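Local coordinates for protein cortical-lytic enzyme (Clostridium perfringens, PDB 5JIP) that probably hydrolyses the glycan strands of peptidoglycan as a family 25 muramidase that takes part in breakdown of the spore cortex during germination, at residues A[11-16]-A[222-227]; A[201-206]-A[216-221]; A[107-112]-A[145-150]; A[231-236]-A[254-259]. All blocks are in the same frame, centred on the assembly; numbering follows the deposited sequence.

Contact 1 (A[11-16]-A[222-227]). With MG (magnesium ion), chain E.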
# COMPACT_ATOMS: atom_id res chain seq x y z
N PRO A 11 -10.66 17.21 -14.24
CA PRO A 11 -11.63 17.98 -13.44
C PRO A 11 -11.46 17.83 -11.95
O PRO A 11 -11.88 18.72 -11.19
CB PRO A 11 -12.98 17.41 -13.91
CG PRO A 11 -12.74 17.06 -15.31
CD PRO A 11 -11.34 16.46 -15.31
N LEU A 12 -10.90 16.73 -11.49
CA LEU A 12 -10.75 16.55 -10.06
C LEU A 12 -9.47 17.15 -9.53
O LEU A 12 -9.26 17.13 -8.31
CB LEU A 12 -10.79 15.06 -9.69
CG LEU A 12 -12.11 14.38 -10.03
CD1 LEU A 12 -12.01 12.87 -9.79
CD2 LEU A 12 -13.25 14.99 -9.21
N SER A 13 -8.59 17.66 -10.40
CA SER A 13 -7.29 18.11 -9.93
C SER A 13 -7.44 19.21 -8.88
O SER A 13 -8.18 20.18 -9.08
CB SER A 13 -6.44 18.62 -11.09
OG SER A 13 -6.13 17.59 -12.02
N THR A 14 -6.68 19.08 -7.79
CA THR A 14 -6.60 20.15 -6.81
C THR A 14 -5.75 21.30 -7.36
O THR A 14 -5.07 21.18 -8.38
CB THR A 14 -6.02 19.64 -5.49
OG1 THR A 14 -4.78 18.98 -5.73
CG2 THR A 14 -7.00 18.67 -4.80
N PHE A 15 -5.78 22.41 -6.64
CA PHE A 15 -5.24 23.66 -7.16
C PHE A 15 -4.78 24.54 -6.01
O PHE A 15 -5.45 24.64 -4.98
CB PHE A 15 -6.31 24.37 -7.99
CG PHE A 15 -5.98 25.81 -8.30
CD1 PHE A 15 -5.27 26.16 -9.43
CD2 PHE A 15 -6.41 26.81 -7.45
CE1 PHE A 15 -4.97 27.49 -9.71
CE2 PHE A 15 -6.13 28.14 -7.72
CZ PHE A 15 -5.42 28.48 -8.86
N GLY A 16 -3.65 25.21 -6.20
CA GLY A 16 -3.20 26.15 -5.21
C GLY A 16 -1.93 26.85 -5.62
O GLY A 16 -1.18 26.39 -6.51
N GLY A 222 -2.59 19.89 -8.63
CA GLY A 222 -2.19 18.81 -7.78
C GLY A 222 -2.97 17.53 -8.04
O GLY A 222 -3.74 17.41 -9.01
N PRO A 223 -2.79 16.55 -7.16
CA PRO A 223 -3.54 15.29 -7.25
C PRO A 223 -5.04 15.49 -7.15
O PRO A 223 -5.54 16.53 -6.72
CB PRO A 223 -3.02 14.48 -6.05
CG PRO A 223 -1.77 15.17 -5.60
CD PRO A 223 -1.93 16.60 -5.97
N ASN A 224 -5.78 14.45 -7.54
CA ASN A 224 -7.23 14.47 -7.47
C ASN A 224 -7.73 14.64 -6.04
O ASN A 224 -8.83 15.17 -5.84
CB ASN A 224 -7.78 13.19 -8.06
CG ASN A 224 -7.60 13.14 -9.56
OD1 ASN A 224 -7.03 14.05 -10.16
ND2 ASN A 224 -8.10 12.08 -10.17
N SER A 225 -6.96 14.18 -5.06
CA SER A 225 -7.31 14.34 -3.67
C SER A 225 -6.19 15.04 -2.92
O SER A 225 -5.01 14.71 -3.08
CB SER A 225 -7.56 13.00 -3.00
OG SER A 225 -7.84 13.21 -1.63
N ILE A 226 -6.57 15.98 -2.05
CA ILE A 226 -5.62 16.64 -1.17
C ILE A 226 -4.90 15.61 -0.30
O ILE A 226 -3.76 15.82 0.12
CB ILE A 226 -6.33 17.71 -0.32
CG1 ILE A 226 -5.34 18.47 0.54
CG2 ILE A 226 -7.39 17.09 0.57
CD1 ILE A 226 -4.40 19.38 -0.30
N ASP A 227 -5.56 14.48 -0.02
CA ASP A 227 -4.95 13.44 0.79
C ASP A 227 -3.65 12.94 0.18
O ASP A 227 -2.73 12.56 0.92
CB ASP A 227 -5.93 12.27 0.97
CG ASP A 227 -7.25 12.66 1.64
OD1 ASP A 227 -7.29 13.66 2.34
OD2 ASP A 227 -8.25 11.93 1.45
MG MG E . -1.44 11.02 1.72
O HOH W 1 -4.74 15.62 -10.77
O HOH W 2 0.21 11.48 0.49
O HOH W 3 -3.01 10.52 3.08
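Pro223 O is gripped by two donors, both from Thr14. Backbone Thr14 N reaches it at 3.0 Å from above the carbonyl plane. Thr14 OG1 reaches it at 2.7 Å in that plane, on a lone pair. The pairing lies where the family 25 TIM-type barrel closes, with strand 15-19 beginning at Phe15 and strand 217-221 ending just before Gly222. It carries the antiparallel meeting of these two strands into the loops. Thr14 puts OG1 between its backbone N and carbonyl carbon (chi1 53°), the crowded position, and this turns the hydroxyl toward Pro223 O. Thr14 O is used too: Gly222 N donates to it at 2.8 Å. Thr14 is thus bonded through its N, its O and its side chain.

Beside this centre, water 1 joins the two segments. It accepts from Ser13 OG and donates to Gly222 O and Asn224 OD1. Asn10 also bonds Ser13 OG and Asn224 OD1, so the polar side chains have a second partner. Leu12 crosses Asn224 obliquely, its CB 3.7 Å from Asn224 CG. Asn224 CA makes a CA-H...O contact to Leu12 O. Farther along, Ser225 OG accepts from Asp227 N in an ST turn at the start of a short 3-10 segment, and is also hydrogen-bonded to Asp257 OD2. Asp227 itself offers its backbone O to the magnesium ion at 2.2 Å.

Contact 2 (A[201-206]-A[216-221]); sequences MWQFTD and PVDLNW
Phe204 places CG between its backbone N and carbonyl carbon (chi1 63°), the crowded position. Trp221 places CG anti to its carbonyl carbon (chi1 -58°). These two torsions bring the rings together from different strands. The Phe204 ring and the five-membered ring of Trp221 form an offset stack, with centroids 4.2 Å apart and planes at 19°. Phe204 CD1 comes within 3.2 Å of Trp221 NE1, over the indole face. Trp202, with CG anti to its backbone N, lies alongside Trp221, and its CE3 is 3.6 Å from Trp221 CD1. Phe204 CB sits over one face of the Trp202 ring, which completes an aromatic cluster.

The backbones hold this in place. Trp202 and Trp221 are a hydrogen-bonded pair: Trp202 N to Trp221 O and Trp221 N to Trp202 O are both 2.8 Å. Phe204 N donates to Leu219 O at 3.1 Å. Leu219 N donates to Thr205 O from above the carbonyl plane. The register slips by one residue between Gln203 and Thr205, so Phe204 is the extra residue of a beta bulge.

On the other face, Gln203 and Asn220 run side by side, with Asn220 OD1 3.1 Å from Gln203 CB. Their amides bond elsewhere. Gln203 OE1 accepts from Tyr149 and Tyr180, Asn220 OD1 accepts from Trp176, and both amide nitrogens donate to Asp18. Gln203 NE2 also hydrogen-bonds a MES molecule, probably from the crystallisation liquor. The whole is a bulged antiparallel hairpin, the last two strands of the family 25 barrel.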
# COMPACT_ATOMS: atom_id res chain seq x y z
N MET A 201 2.46 17.19 -8.79
CA MET A 201 1.96 18.55 -9.02
C MET A 201 2.62 19.11 -10.27
O MET A 201 3.70 18.69 -10.67
CB MET A 201 2.25 19.46 -7.83
CG MET A 201 1.47 19.10 -6.59
SD MET A 201 1.75 20.24 -5.18
CE MET A 201 2.16 21.78 -5.94
N TRP A 202 1.92 20.04 -10.89
CA TRP A 202 2.36 20.71 -12.11
C TRP A 202 2.20 22.21 -11.91
O TRP A 202 1.08 22.70 -11.74
CB TRP A 202 1.54 20.22 -13.30
CG TRP A 202 1.69 21.01 -14.58
CD1 TRP A 202 2.72 21.81 -14.96
CD2 TRP A 202 0.72 21.07 -15.64
NE1 TRP A 202 2.47 22.35 -16.22
CE2 TRP A 202 1.24 21.92 -16.64
CE3 TRP A 202 -0.53 20.48 -15.84
CZ2 TRP A 202 0.55 22.19 -17.81
CZ3 TRP A 202 -1.21 20.75 -17.01
CH2 TRP A 202 -0.68 21.59 -17.98
N GLN A 203 3.33 22.93 -11.87
CA GLN A 203 3.34 24.38 -11.84
C GLN A 203 3.22 24.86 -13.28
O GLN A 203 4.15 24.68 -14.07
CB GLN A 203 4.63 24.91 -11.22
CG GLN A 203 4.57 26.38 -10.87
CD GLN A 203 5.89 26.83 -10.33
OE1 GLN A 203 6.87 26.92 -11.05
NE2 GLN A 203 5.93 27.12 -9.03
N PHE A 204 2.04 25.37 -13.64
CA PHE A 204 1.76 25.70 -15.03
C PHE A 204 1.94 27.19 -15.34
O PHE A 204 1.94 27.56 -16.52
CB PHE A 204 0.34 25.24 -15.42
CG PHE A 204 -0.77 25.91 -14.66
CD1 PHE A 204 -1.22 25.37 -13.46
CD2 PHE A 204 -1.34 27.08 -15.12
CE1 PHE A 204 -2.22 25.98 -12.73
CE2 PHE A 204 -2.35 27.71 -14.40
CZ PHE A 204 -2.78 27.16 -13.20
N THR A 205 2.12 28.04 -14.33
CA THR A 205 2.42 29.43 -14.61
C THR A 205 3.17 30.02 -13.44
O THR A 205 3.04 29.55 -12.31
CB THR A 205 1.15 30.24 -14.88
OG1 THR A 205 1.50 31.57 -15.22
CG2 THR A 205 0.28 30.26 -13.65
N ASP A 206 3.94 31.06 -13.73
CA ASP A 206 4.54 31.92 -12.73
C ASP A 206 3.90 33.30 -12.71
O ASP A 206 4.34 34.17 -11.95
CB ASP A 206 6.04 32.07 -12.98
CG ASP A 206 6.36 32.64 -14.36
OD1 ASP A 206 5.50 32.64 -15.23
OD2 ASP A 206 7.51 33.06 -14.58
N PRO A 216 1.50 38.77 -9.48
CA PRO A 216 1.44 37.59 -10.36
C PRO A 216 2.05 36.41 -9.63
O PRO A 216 3.14 36.50 -9.07
CB PRO A 216 2.27 38.00 -11.57
CG PRO A 216 2.28 39.53 -11.53
CD PRO A 216 2.31 39.86 -10.08
N VAL A 217 1.34 35.29 -9.60
CA VAL A 217 1.62 34.26 -8.62
C VAL A 217 1.84 32.92 -9.32
O VAL A 217 1.28 32.66 -10.39
CB VAL A 217 0.46 34.21 -7.58
CG1 VAL A 217 -0.87 33.83 -8.25
CG2 VAL A 217 0.78 33.27 -6.43
N ASP A 218 2.70 32.09 -8.73
CA ASP A 218 2.88 30.70 -9.17
C ASP A 218 1.62 29.90 -8.86
O ASP A 218 1.15 29.91 -7.72
CB ASP A 218 4.06 30.03 -8.45
CG ASP A 218 5.41 30.64 -8.75
OD1 ASP A 218 5.56 31.43 -9.71
OD2 ASP A 218 6.36 30.29 -8.01
N LEU A 219 1.08 29.22 -9.85
CA LEU A 219 -0.10 28.39 -9.66
C LEU A 219 0.16 26.95 -10.08
O LEU A 219 0.95 26.68 -11.00
CB LEU A 219 -1.29 28.93 -10.43
CG LEU A 219 -1.74 30.35 -10.01
CD1 LEU A 219 -2.85 30.80 -10.93
CD2 LEU A 219 -2.16 30.38 -8.53
N ASN A 220 -0.54 26.03 -9.43
CA ASN A 220 -0.21 24.61 -9.51
C ASN A 220 -1.46 23.76 -9.56
O ASN A 220 -2.44 24.02 -8.84
CB ASN A 220 0.59 24.15 -8.28
CG ASN A 220 1.84 24.97 -8.06
OD1 ASN A 220 2.84 24.76 -8.73
ND2 ASN A 220 1.81 25.86 -7.07
N TRP A 221 -1.41 22.72 -10.38
CA TRP A 221 -2.34 21.61 -10.30
C TRP A 221 -1.74 20.51 -9.44
O TRP A 221 -0.54 20.21 -9.52
CB TRP A 221 -2.68 21.04 -11.68
CG TRP A 221 -3.26 22.03 -12.64
CD1 TRP A 221 -2.70 22.47 -13.79
CD2 TRP A 221 -4.53 22.71 -12.51
NE1 TRP A 221 -3.52 23.37 -14.41
CE2 TRP A 221 -4.65 23.55 -13.64
CE3 TRP A 221 -5.57 22.67 -11.58
CZ2 TRP A 221 -5.77 24.35 -13.86
CZ3 TRP A 221 -6.68 23.49 -11.78
CH2 TRP A 221 -6.78 24.31 -12.93

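Contact 3 (A[107-112]-A[145-150]); sequences DLFPVL and RLMLYT
The Phe109 ring is met at its edge by Arg145 O, 3.7 Å from Phe109 CD1 and near the ring plane. Arg145 CB lies by the same CD1-CE1 side, 3.8 Å from Phe109 CE1. Met147 comes in obliquely as a Met-aromatic contact, with SD 5.1 Å from the ring centroid. The Met147 chain bends at chi3 (70°), and this swings CE back to Val111 CG2. The Tyr149 ring leads away from the 107-112 segment. Only its CB packs here, against Val111 CG1, while the ring meets Trp176 edge-to-face and OH bonds Gln203.

Three backbone bonds join the segments in parallel. Met147 N donates to Pro110 O at 2.9 Å, nearly along the C=O axis. Leu112 N donates to Met147 O, again close to that axis. Tyr149 N donates to Leu112 O at 2.8 Å. Val111 CA adds a CA-H...O contact to Met147 O. Leu146 CD1 lies 3.4 Å from Pro110 O.

The segments run into the two parallel strands of a beta-alpha-beta unit: strand 111-113, helix 124-142, strand 147-151. Pro110, Leu112 and Leu146 face that helix and pack on Phe138, Ile131 and Phe134. Val111 and Met147 lie on the other face, against Tyr39 of strand 38-44 and Trp176 of strand 175-178.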
# COMPACT_ATOMS: atom_id res chain seq x y z
N ASP A 107 1.81 20.12 6.50
CA ASP A 107 0.72 19.25 6.06
C ASP A 107 1.06 18.56 4.75
O ASP A 107 0.77 17.36 4.58
CB ASP A 107 -0.55 20.07 5.88
CG ASP A 107 -0.87 20.91 7.09
OD1 ASP A 107 -0.75 20.39 8.21
OD2 ASP A 107 -1.30 22.07 6.89
N LEU A 108 1.63 19.29 3.80
CA LEU A 108 1.97 18.73 2.51
C LEU A 108 3.41 18.23 2.54
O LEU A 108 4.18 18.55 3.45
CB LEU A 108 1.83 19.78 1.42
CG LEU A 108 0.70 20.77 1.58
CD1 LEU A 108 0.82 21.90 0.53
CD2 LEU A 108 -0.63 20.03 1.44
N PHE A 109 3.77 17.43 1.51
CA PHE A 109 5.15 16.98 1.32
C PHE A 109 6.08 18.17 1.50
O PHE A 109 5.96 19.17 0.78
CB PHE A 109 5.44 16.41 -0.08
CG PHE A 109 4.70 15.16 -0.46
CD1 PHE A 109 5.01 13.93 0.13
CD2 PHE A 109 3.78 15.18 -1.49
CE1 PHE A 109 4.35 12.80 -0.27
CE2 PHE A 109 3.13 14.05 -1.90
CZ PHE A 109 3.40 12.86 -1.31
N PRO A 110 7.06 18.08 2.38
CA PRO A 110 8.20 19.00 2.27
C PRO A 110 8.83 18.88 0.90
O PRO A 110 8.82 17.81 0.29
CB PRO A 110 9.14 18.53 3.39
CG PRO A 110 8.28 17.72 4.31
CD PRO A 110 7.27 17.07 3.43
N VAL A 111 9.34 20.00 0.37
CA VAL A 111 9.80 20.06 -1.01
C VAL A 111 11.25 20.56 -1.06
O VAL A 111 11.61 21.54 -0.39
CB VAL A 111 8.89 20.96 -1.85
CG1 VAL A 111 9.53 21.38 -3.17
CG2 VAL A 111 7.58 20.26 -2.13
N LEU A 112 12.07 19.87 -1.87
CA LEU A 112 13.37 20.36 -2.32
C LEU A 112 13.22 21.00 -3.70
O LEU A 112 12.81 20.35 -4.66
CB LEU A 112 14.39 19.23 -2.36
CG LEU A 112 15.81 19.60 -2.80
CD1 LEU A 112 16.48 20.43 -1.73
CD2 LEU A 112 16.58 18.31 -3.05
N ARG A 145 8.25 11.70 3.57
CA ARG A 145 8.61 11.77 2.17
C ARG A 145 8.92 13.19 1.70
O ARG A 145 8.21 14.15 2.03
CB ARG A 145 7.50 11.24 1.29
CG ARG A 145 7.11 9.79 1.47
CD ARG A 145 8.26 8.82 1.22
NE ARG A 145 9.07 9.07 0.04
CZ ARG A 145 8.80 8.66 -1.20
NH1 ARG A 145 7.68 8.02 -1.46
NH2 ARG A 145 9.66 8.91 -2.19
N LEU A 146 9.97 13.31 0.90
CA LEU A 146 10.41 14.56 0.29
C LEU A 146 9.98 14.61 -1.17
O LEU A 146 10.29 13.70 -1.94
CB LEU A 146 11.93 14.67 0.40
CG LEU A 146 12.57 15.94 -0.17
CD1 LEU A 146 12.16 17.15 0.67
CD2 LEU A 146 14.07 15.80 -0.22
N MET A 147 9.28 15.67 -1.55
CA MET A 147 8.93 15.91 -2.96
C MET A 147 9.99 16.79 -3.61
O MET A 147 10.56 17.67 -2.96
CB MET A 147 7.54 16.57 -3.07
CG MET A 147 7.15 16.98 -4.50
SD MET A 147 5.38 16.97 -4.82
CE MET A 147 4.85 18.36 -3.85
N LEU A 148 10.29 16.49 -4.88
CA LEU A 148 11.23 17.27 -5.69
C LEU A 148 10.48 18.23 -6.60
O LEU A 148 9.57 17.82 -7.33
CB LEU A 148 12.12 16.36 -6.54
CG LEU A 148 13.14 17.11 -7.43
CD1 LEU A 148 14.16 17.74 -6.56
CD2 LEU A 148 13.77 16.14 -8.43
N TYR A 149 10.84 19.51 -6.53
CA TYR A 149 10.40 20.50 -7.49
C TYR A 149 11.55 20.82 -8.45
O TYR A 149 12.67 21.12 -8.01
CB TYR A 149 9.94 21.79 -6.83
CG TYR A 149 9.75 22.92 -7.84
CD1 TYR A 149 10.83 23.65 -8.31
CD2 TYR A 149 8.48 23.27 -8.29
CE1 TYR A 149 10.68 24.66 -9.24
CE2 TYR A 149 8.32 24.33 -9.21
CZ TYR A 149 9.43 25.01 -9.68
OH TYR A 149 9.32 26.04 -10.58
N THR A 150 11.25 20.80 -9.74
CA THR A 150 12.19 21.26 -10.74
C THR A 150 11.41 21.54 -12.01
O THR A 150 10.26 21.15 -12.14
CB THR A 150 13.32 20.23 -10.96
OG1 THR A 150 14.37 20.82 -11.72
CG2 THR A 150 12.83 19.04 -11.68

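Contact 4 (A[231-236]-A[254-259]); sequences PPSAVT and NKEDDL. With MG (magnesium ion), chain E.
Glu256 points its CB toward the 231-236 segment. CG lies 4.1 Å from Pro232 CA, and the chain bends at chi2 (86°). The carboxylate carbon CD settles 3.7 Å from Pro232 CB. At the tip the two oxygens part. Glu256 OE1 accepts from Asn254 ND2 at 2.9 Å, through its syn lone pair. Glu256 OE2 accepts from Ser233 N at 2.8 Å. That bond is nearly straight (172° at H), but the N-H comes from above the carboxylate plane. Water 4 also donates to Glu256 OE2, at 2.6 Å.

Asn254 ND2 uses its second hydrogen on Ser233 O at 3.1 Å. Both acceptors lie close to the amide plane, which fixes the amide's rotation. Asn254 OD1 lies 3.5 Å from Val235 CA. It also accepts from water 5, which takes the N-H of Thr236. The carboxylate and the amide together therefore bind Ser233 through both its N and its O.

Glu256 also opens a type I turn, closed by Leu259 N to Glu256 O. The turn carries Asp258, whose OD2 binds the magnesium ion at 2.0 Å. Asp258 OD1 accepts from water 3, a ligand of the same ion. Asp227 O, Met230 O, Asp304 OD2 and two waters fill the other five places. The 231-236 segment is part of the loop between strand 217-221 and strand 239-243, and the 254-259 segment leads into strand 259-266. Pro232, Val235 and Asn254 all rest on strand 296-304.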
# COMPACT_ATOMS: atom_id res chain seq x y z
N PRO A 231 0.20 13.28 4.84
CA PRO A 231 0.09 12.05 5.60
C PRO A 231 -1.36 11.80 5.99
O PRO A 231 -2.15 12.75 6.16
CB PRO A 231 0.96 12.30 6.84
CG PRO A 231 1.83 13.47 6.45
CD PRO A 231 1.01 14.28 5.57
N PRO A 232 -1.73 10.54 6.19
CA PRO A 232 -3.07 10.25 6.71
C PRO A 232 -3.24 10.78 8.12
O PRO A 232 -2.26 11.01 8.85
CB PRO A 232 -3.15 8.72 6.71
CG PRO A 232 -1.84 8.24 6.48
CD PRO A 232 -0.90 9.33 6.11
N SER A 233 -4.50 10.94 8.50
CA SER A 233 -4.87 11.33 9.86
C SER A 233 -4.61 10.19 10.84
O SER A 233 -4.45 9.02 10.48
CB SER A 233 -6.36 11.70 9.94
OG SER A 233 -6.68 12.80 9.11
N ALA A 234 -4.57 10.55 12.12
CA ALA A 234 -4.54 9.55 13.17
C ALA A 234 -5.77 8.65 13.06
O ALA A 234 -6.84 9.06 12.61
CB ALA A 234 -4.50 10.19 14.55
N VAL A 235 -5.59 7.40 13.48
CA VAL A 235 -6.70 6.46 13.49
C VAL A 235 -7.67 6.84 14.61
O VAL A 235 -7.27 7.29 15.68
CB VAL A 235 -6.16 5.03 13.67
CG1 VAL A 235 -7.30 3.99 13.79
CG2 VAL A 235 -5.17 4.67 12.52
N THR A 236 -8.96 6.62 14.37
CA THR A 236 -9.98 6.90 15.37
C THR A 236 -10.72 5.62 15.71
O THR A 236 -10.66 4.63 14.97
CB THR A 236 -10.97 7.97 14.90
OG1 THR A 236 -11.80 7.46 13.86
CG2 THR A 236 -10.20 9.21 14.40
N ASN A 254 -9.94 4.48 8.43
CA ASN A 254 -9.51 5.78 7.92
C ASN A 254 -10.18 6.03 6.57
O ASN A 254 -10.57 5.11 5.87
CB ASN A 254 -8.00 5.84 7.75
CG ASN A 254 -7.29 6.40 8.96
OD1 ASN A 254 -7.44 5.92 10.09
ND2 ASN A 254 -6.47 7.43 8.72
N LYS A 255 -10.31 7.31 6.21
CA LYS A 255 -11.11 7.68 5.05
C LYS A 255 -10.29 8.23 3.89
O LYS A 255 -10.88 8.57 2.85
CB LYS A 255 -12.17 8.72 5.45
CG LYS A 255 -12.94 8.44 6.70
CD LYS A 255 -13.86 7.24 6.61
CE LYS A 255 -14.48 7.00 7.99
NZ LYS A 255 -14.77 5.56 8.28
N GLU A 256 -8.97 8.32 4.00
CA GLU A 256 -8.19 8.98 2.95
C GLU A 256 -8.27 8.23 1.64
O GLU A 256 -8.23 6.99 1.59
CB GLU A 256 -6.73 9.12 3.37
CG GLU A 256 -6.49 10.14 4.44
CD GLU A 256 -6.66 9.58 5.84
OE1 GLU A 256 -6.79 8.34 6.00
OE2 GLU A 256 -6.65 10.38 6.78
N ASP A 257 -8.34 9.00 0.55
CA ASP A 257 -8.40 8.42 -0.78
C ASP A 257 -7.15 7.63 -1.10
O ASP A 257 -7.20 6.69 -1.89
CB ASP A 257 -8.62 9.52 -1.83
CG ASP A 257 -9.88 10.30 -1.58
OD1 ASP A 257 -10.94 9.64 -1.46
OD2 ASP A 257 -9.83 11.55 -1.45
N ASP A 258 -6.02 8.00 -0.50
CA ASP A 258 -4.76 7.33 -0.77
C ASP A 258 -4.36 6.40 0.36
O ASP A 258 -3.18 6.05 0.47
CB ASP A 258 -3.65 8.37 -1.01
CG ASP A 258 -3.37 9.23 0.21
OD1 ASP A 258 -4.26 9.30 1.12
OD2 ASP A 258 -2.30 9.87 0.27
N LEU A 259 -5.31 6.02 1.23
CA LEU A 259 -5.01 5.10 2.31
C LEU A 259 -4.46 3.79 1.75
O LEU A 259 -4.95 3.25 0.75
CB LEU A 259 -6.27 4.83 3.12
CG LEU A 259 -6.10 3.92 4.32
CD1 LEU A 259 -5.28 4.58 5.39
CD2 LEU A 259 -7.48 3.54 4.80
MG MG E . -1.44 11.02 1.72
O HOH W 4 -6.65 12.91 6.05
O HOH W 5 -9.53 5.70 11.57
O HOH W 3 -3.01 10.52 3.08
O HOH W 2 0.21 11.48 0.49

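Overall arrangement
From the N terminus, contact 1 opens first and closes the longest loop, joining 11-16 to 222-227 across almost the whole barrel. Contacts 3 and 2 both lie within that span and follow one another in series. Contact 3 closes a beta-alpha-beta unit, and contact 2 closes the final hairpin. Contacts 1, 2 and 3 all reach the same curled sheet. Tyr149 and Gln203 tie contact 3 to contact 2, and Gly16 and Asn220 tie contact 1 to contact 2. Contact 4 opens only after contact 1 has closed and belongs to the entry into the C-terminal all-beta part. Magnesium, bound by Asp227 and Asp258, joins contacts 1 and 4 at the junction.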